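Local coordinates for probable threonyl-tRNA synthetase 1 (Aeropyrum pernix, PDB 3A32), which catalyses the attachment of threonine to tRNA(Thr), activating the amino acid with ATP, as a zinc-dependent class II synthetase that lacks a cis-editing domain, at the interface of chains A and B. Coordinates in Å, arbitrary orientation; residue numbers count along the deposited sequence, not the author numbering. Chains: chain A/B, Probable threonyl-tRNA synthetase 1.

Contact 1: the interface of chains A and B. Residues chain A 56, 60, 70-71, 137-139; chain B 53, 463.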
# COMPACT_ATOMS: atom_id res chain seq x y z
N ALA A 56 -1.83 -4.70 -2.83
CA ALA A 56 -2.46 -3.39 -2.68
C ALA A 56 -2.39 -2.58 -3.96
O ALA A 56 -3.36 -1.93 -4.35
CB ALA A 56 -1.79 -2.59 -1.53
N ALA A 60 -5.45 -1.81 -6.28
CA ALA A 60 -5.72 -0.38 -6.35
C ALA A 60 -5.73 0.15 -7.79
O ALA A 60 -6.69 0.78 -8.21
CB ALA A 60 -4.71 0.44 -5.47
N VAL A 70 -9.77 5.34 -5.69
CA VAL A 70 -9.08 4.64 -4.61
C VAL A 70 -8.89 5.51 -3.41
O VAL A 70 -8.56 6.70 -3.53
CB VAL A 70 -7.79 3.92 -5.06
CG1 VAL A 70 -8.16 2.98 -6.28
CG2 VAL A 70 -6.69 4.89 -5.36
N VAL A 71 -9.14 4.93 -2.24
CA VAL A 71 -9.07 5.66 -1.02
C VAL A 71 -8.42 4.83 0.08
O VAL A 71 -8.21 3.61 -0.04
CB VAL A 71 -10.47 6.22 -0.57
CG1 VAL A 71 -11.08 7.08 -1.69
CG2 VAL A 71 -11.40 5.10 -0.12
N PHE A 137 -13.06 2.39 -4.01
CA PHE A 137 -12.34 1.16 -3.69
C PHE A 137 -11.32 1.39 -2.57
O PHE A 137 -10.64 2.41 -2.56
CB PHE A 137 -11.54 0.62 -4.91
CG PHE A 137 -10.64 -0.54 -4.55
CD1 PHE A 137 -11.18 -1.81 -4.34
CD2 PHE A 137 -9.27 -0.35 -4.38
CE1 PHE A 137 -10.39 -2.86 -3.99
CE2 PHE A 137 -8.46 -1.43 -4.04
CZ PHE A 137 -9.01 -2.67 -3.84
N GLU A 138 -11.16 0.42 -1.67
CA GLU A 138 -10.11 0.51 -0.63
C GLU A 138 -9.55 -0.87 -0.32
O GLU A 138 -10.33 -1.80 -0.15
CB GLU A 138 -10.61 1.17 0.68
CG GLU A 138 -9.56 1.15 1.77
CD GLU A 138 -9.90 2.01 2.98
OE1 GLU A 138 -11.02 2.59 3.08
OE2 GLU A 138 -9.03 2.10 3.88
N PHE A 139 -8.21 -0.98 -0.32
CA PHE A 139 -7.48 -2.14 0.24
C PHE A 139 -7.55 -1.91 1.75
O PHE A 139 -6.71 -1.21 2.34
CB PHE A 139 -6.02 -2.08 -0.26
CG PHE A 139 -5.21 -3.35 0.01
CD1 PHE A 139 -5.41 -4.51 -0.74
CD2 PHE A 139 -4.22 -3.35 0.99
CE1 PHE A 139 -4.65 -5.68 -0.47
CE2 PHE A 139 -3.44 -4.49 1.23
CZ PHE A 139 -3.66 -5.66 0.50
N TYR B 53 -1.48 5.64 -1.83
CA TYR B 53 -1.01 4.44 -2.49
C TYR B 53 0.32 4.68 -3.22
O TYR B 53 1.17 3.82 -3.18
CB TYR B 53 -2.04 3.87 -3.45
CG TYR B 53 -3.24 3.27 -2.76
CD1 TYR B 53 -4.34 4.06 -2.43
CD2 TYR B 53 -3.26 1.91 -2.41
CE1 TYR B 53 -5.45 3.53 -1.76
CE2 TYR B 53 -4.40 1.34 -1.77
CZ TYR B 53 -5.49 2.16 -1.47
OH TYR B 53 -6.60 1.67 -0.86
N ILE B 463 -1.80 5.91 -11.02
CA ILE B 463 -3.04 5.57 -10.41
C ILE B 463 -4.06 6.58 -10.97
O ILE B 463 -4.10 7.73 -10.46
CB ILE B 463 -2.95 5.67 -8.90
CG1 ILE B 463 -1.73 4.84 -8.42
CG2 ILE B 463 -4.35 5.22 -8.31
CD1 ILE B 463 -1.41 5.01 -6.97

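Contact 2: the interface of chains A and B. Residues chain A 69, 122, 130-131, 134; chain B 46, 466-467, 469.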
# COMPACT_ATOMS: atom_id res chain seq x y z
N TYR A 69 -12.68 5.31 -7.52
CA TYR A 69 -11.75 6.15 -6.82
C TYR A 69 -11.10 5.31 -5.75
O TYR A 69 -11.78 4.65 -4.98
CB TYR A 69 -12.53 7.23 -6.16
CG TYR A 69 -13.34 8.07 -7.08
CD1 TYR A 69 -12.74 8.84 -8.08
CD2 TYR A 69 -14.74 8.17 -6.90
CE1 TYR A 69 -13.52 9.64 -8.92
CE2 TYR A 69 -15.51 8.98 -7.72
CZ TYR A 69 -14.89 9.71 -8.71
OH TYR A 69 -15.65 10.51 -9.50
N GLU A 122 -17.90 15.00 -0.84
CA GLU A 122 -17.79 15.39 -2.24
C GLU A 122 -19.09 16.00 -2.74
O GLU A 122 -19.08 16.90 -3.57
CB GLU A 122 -17.37 14.21 -3.15
CG GLU A 122 -16.06 13.56 -2.72
CD GLU A 122 -14.77 14.41 -2.98
OE1 GLU A 122 -14.83 15.51 -3.52
OE2 GLU A 122 -13.68 13.96 -2.60
N LEU A 130 -20.53 15.77 -9.25
CA LEU A 130 -20.03 14.42 -8.91
C LEU A 130 -20.82 13.43 -9.77
O LEU A 130 -22.05 13.41 -9.69
CB LEU A 130 -20.25 14.08 -7.43
CG LEU A 130 -19.54 12.82 -6.87
CD1 LEU A 130 -18.00 12.96 -6.85
CD2 LEU A 130 -20.05 12.51 -5.50
N PRO A 131 -20.12 12.64 -10.60
CA PRO A 131 -20.84 11.69 -11.44
C PRO A 131 -21.39 10.46 -10.67
O PRO A 131 -20.84 10.03 -9.65
CB PRO A 131 -19.79 11.26 -12.48
CG PRO A 131 -18.55 12.01 -12.18
CD PRO A 131 -18.66 12.54 -10.80
N PHE A 134 -21.20 6.39 -8.36
CA PHE A 134 -20.03 6.78 -7.58
C PHE A 134 -19.47 5.49 -7.03
O PHE A 134 -20.17 4.74 -6.32
CB PHE A 134 -20.46 7.73 -6.48
CG PHE A 134 -19.41 8.01 -5.47
CD1 PHE A 134 -18.55 9.08 -5.62
CD2 PHE A 134 -19.33 7.25 -4.30
CE1 PHE A 134 -17.58 9.36 -4.65
CE2 PHE A 134 -18.37 7.52 -3.33
CZ PHE A 134 -17.51 8.58 -3.49
N LEU B 46 -10.72 11.81 -1.74
CA LEU B 46 -10.52 11.24 -3.08
C LEU B 46 -9.18 11.68 -3.68
O LEU B 46 -8.48 10.86 -4.25
CB LEU B 46 -11.70 11.61 -4.02
CG LEU B 46 -12.87 10.61 -4.07
CD1 LEU B 46 -13.33 10.13 -2.70
CD2 LEU B 46 -14.08 11.14 -4.90
N ASP B 466 -10.47 10.24 -12.98
CA ASP B 466 -11.14 11.37 -13.59
C ASP B 466 -11.64 12.29 -12.48
O ASP B 466 -12.61 11.98 -11.77
CB ASP B 466 -12.29 10.91 -14.51
CG ASP B 466 -12.88 12.06 -15.32
OD1 ASP B 466 -12.65 13.25 -15.04
OD2 ASP B 466 -13.66 11.78 -16.22
N PHE B 467 -10.95 13.43 -12.31
CA PHE B 467 -11.34 14.40 -11.29
C PHE B 467 -12.01 15.67 -11.86
O PHE B 467 -12.01 16.74 -11.20
CB PHE B 467 -10.12 14.78 -10.45
CG PHE B 467 -9.68 13.71 -9.47
CD1 PHE B 467 -10.61 12.84 -8.88
CD2 PHE B 467 -8.34 13.64 -9.08
CE1 PHE B 467 -10.19 11.86 -7.92
CE2 PHE B 467 -7.91 12.71 -8.11
CZ PHE B 467 -8.85 11.81 -7.54
N PHE B 469 -14.94 16.62 -11.88
CA PHE B 469 -15.96 17.21 -10.98
C PHE B 469 -15.42 18.30 -10.07
O PHE B 469 -16.21 19.13 -9.57
CB PHE B 469 -16.68 16.12 -10.15
CG PHE B 469 -15.79 15.37 -9.21
CD1 PHE B 469 -15.54 15.84 -7.90
CD2 PHE B 469 -15.22 14.15 -9.60
CE1 PHE B 469 -14.74 15.10 -7.00
CE2 PHE B 469 -14.38 13.40 -8.70
CZ PHE B 469 -14.15 13.88 -7.42

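Contact 3: the interface of chains A and B. Residues chain A 52, 72, 75, 141; chain B 72, 75, 141.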
# COMPACT_ATOMS: atom_id res chain seq x y z
N ARG A 52 2.11 -8.44 0.03
CA ARG A 52 1.14 -7.46 0.51
C ARG A 52 1.22 -6.12 -0.21
O ARG A 52 0.19 -5.57 -0.58
CB ARG A 52 1.23 -7.30 2.04
CG ARG A 52 0.61 -8.59 2.72
CD ARG A 52 0.45 -8.39 4.21
NE ARG A 52 -0.56 -7.37 4.52
CZ ARG A 52 -1.88 -7.61 4.56
NH1 ARG A 52 -2.36 -8.82 4.32
NH2 ARG A 52 -2.72 -6.63 4.88
N GLU A 72 -8.04 5.53 1.12
CA GLU A 72 -7.57 4.89 2.35
C GLU A 72 -8.28 5.65 3.48
O GLU A 72 -8.26 6.91 3.50
CB GLU A 72 -6.04 4.93 2.44
CG GLU A 72 -5.50 4.58 3.85
CD GLU A 72 -3.97 4.28 3.92
OE1 GLU A 72 -3.29 4.41 2.87
OE2 GLU A 72 -3.47 3.87 5.04
N ILE A 75 -8.07 3.93 10.52
CA ILE A 75 -8.19 2.69 11.23
C ILE A 75 -9.07 2.75 12.48
O ILE A 75 -9.65 1.70 12.86
CB ILE A 75 -6.78 2.09 11.44
CG1 ILE A 75 -6.31 1.71 10.03
CG2 ILE A 75 -6.80 0.93 12.50
CD1 ILE A 75 -5.15 0.81 9.93
N ARG A 141 -8.26 -2.30 6.01
CA ARG A 141 -7.81 -3.13 7.17
C ARG A 141 -8.82 -3.04 8.31
O ARG A 141 -9.05 -1.96 8.85
CB ARG A 141 -6.44 -2.67 7.67
CG ARG A 141 -5.38 -2.80 6.59
CD ARG A 141 -4.21 -1.89 6.82
NE ARG A 141 -3.12 -2.33 5.94
CZ ARG A 141 -2.91 -1.79 4.76
NH1 ARG A 141 -3.66 -0.77 4.36
NH2 ARG A 141 -1.95 -2.26 3.99
N GLU B 72 5.00 -5.68 6.26
CA GLU B 72 3.78 -5.08 6.82
C GLU B 72 3.50 -5.89 8.10
O GLU B 72 3.50 -7.15 8.06
CB GLU B 72 2.63 -5.10 5.81
CG GLU B 72 1.26 -4.79 6.44
CD GLU B 72 0.12 -4.48 5.42
OE1 GLU B 72 0.37 -4.56 4.20
OE2 GLU B 72 -1.03 -4.10 5.88
N ILE B 75 -1.63 -4.42 13.01
CA ILE B 75 -2.06 -3.20 13.63
C ILE B 75 -2.32 -3.32 15.14
O ILE B 75 -2.19 -2.29 15.86
CB ILE B 75 -3.22 -2.59 12.81
CG1 ILE B 75 -2.57 -2.15 11.49
CG2 ILE B 75 -3.97 -1.46 13.62
CD1 ILE B 75 -3.33 -1.23 10.64
N ARG B 141 1.59 1.97 10.17
CA ARG B 141 0.44 2.76 10.70
C ARG B 141 0.36 2.62 12.21
O ARG B 141 0.16 1.52 12.72
CB ARG B 141 -0.87 2.30 10.07
CG ARG B 141 -0.86 2.49 8.56
CD ARG B 141 -1.85 1.59 7.86
NE ARG B 141 -2.01 2.07 6.49
CZ ARG B 141 -1.32 1.58 5.48
NH1 ARG B 141 -0.48 0.57 5.70
NH2 ARG B 141 -1.46 2.09 4.29

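Contact 1: the interface of chains A and B
Helix 48-65 of chain B sends B:Tyr53 between helix 48-65 of chain A, strand 69-70 with the loop after it, and strand 134-143; a loop of chain B adds B:Ile463. Helix 48-65 with the strand after it forms motif 1, the dimerisation motif of class II aminoacyl-tRNA synthetases. The phenol hydroxyl OH of B:Tyr53 donates to the backbone carbonyl O of A:Val71 at 2.6 Å, lying 32° from the carbonyl plane, and the backbone N of A:Phe139 donates to that OH at 3.2 Å. Tyrosine suits the place because one hydroxyl both donates and accepts, linking two chain A segments. CG of B:Tyr53 lies anti to the carbonyl carbon (chi1 -70°), which carries the ring across toward A:Ala60 and A:Val70. On one side of the ring plane lie A:Ala60, whose CB is 3.7 Å from CD2 of B:Tyr53, and, beyond the rim, A:Val70, whose CG2 is 3.8 Å from CD1. The small side chain of A:Ala60 lets the ring lie against the helix. The same A:Val70 CG2 meets CG2 of B:Ile463 at 3.8 Å. A phenylalanine in place of B:Tyr53 would probably keep the apolar packing but leave the A:Val71 carbonyl and the A:Phe139 amide without their shared mate.

Contact 2: the interface of chains A and B
Strand 69-70, helix 112-126, the loop leading into strand 134-143 and the start of that strand in chain A meet a loop of chain B at B:Leu46 and its C-terminal tail, strand 465-466 followed by the 3-10 helix 468-470. This largely apolar part of the class II homodimer interface centres on A:Tyr69. Methyl CD2 of B:Leu46 sits over one face of the tyrosine ring, 3.6 Å from CD2 of A:Tyr69 and offset toward the rim, while the backbone O of B:Asp466 lies at the ring edge, in plane. B:Phe469 approaches A:Tyr69 from the opposite direction and brings its CE2 to 3.3 Å from the phenol OH. B:Phe467 slides past antiparallel to the tyrosine, its CE1 4.0 Å from A:Tyr69 CD1. Leucine suits the place because its compact, apolar CD2 also touches A:Phe134, 3.9 Å from CE1 of that ring. A:Glu122, bent at its second torsion (chi2 -72°), turns its carboxylate along this apolar edge: OE2 lies 3.4 Å from CB of B:Leu46, and OE1 is 3.5 Å from CE1 of B:Phe469, the two planes nearly perpendicular. The ring CD of A:Pro131 borders the CD2 side of B:Phe469; proline suits this edge because its closed ring is already rigid. Alongside that phenylalanine and pointing the same way, A:Leu130 places methyl CD1 over the middle of its ring, 3.9 Å from CE1 of B:Phe469.

Contact 3: the interface of chains A and B
A:Arg141 and B:Glu72 form a salt bridge from opposite directions, and the twofold repeats it as B:Arg141 and A:Glu72. This is the tight part of the contact, a charged centre of the class II dimer interface. The guanidinium of A:Arg141 grips side-on, with NE 2.7 Å and NH2 2.8 Å from the one carboxylate oxygen OE2 of B:Glu72. NE comes nearly along the C-O axis, NH2 on the syn side, and both from the same face of the carboxylate. The oxygen lies in the guanidinium plane, although the two flat groups are turned 37° apart. Arginine suits the place because a chain extended from CG to NE spans the boundary and still offers two N-H groups. The guanidiniums of A:Arg141 and B:Arg141 stack, NH1 of A:Arg141 lying 3.5 Å from CZ of B:Arg141; the flanking glutamates probably offset their like charges. A:Arg52, bent at its third torsion (chi3 67°), makes a salt bridge to the other oxygen, its NE 3.0 Å from OE1 of B:Glu72 and above the carboxylate plane, which would help fix the acid's rotation. The looser side is apolar: CD1 of B:Ile75 is 4.0 Å from CD of A:Arg141, and A:Ile75 and B:Ile75 point tip to tip, their modelled CD1 approach doubtfully short. Within the fold, A:Arg141 belongs to strand 134-143, A:Glu72 and A:Ile75 to the loop between strands 69-70 and 76-78, and A:Arg52 to helix 48-65.

Measured between the centres of their C-alpha atoms, contact 1 lies about 14 Å from contact 2 and 12 Å from contact 3, while contacts 2 and 3 are about 24 Å apart. Contact 1 lies roughly between the other two, so the three form a run outward from the twofold. Strand 134-143 of chain A contributes to all three, helix 48-65 to contacts 1 and 3, and strand 69-70 to contacts 1 and 2. Character changes along the run, from charge pairing at the axis to aromatic packing against the C-terminal tail. Symmetry repeats it, so the homodimer is held on both sides of its axis.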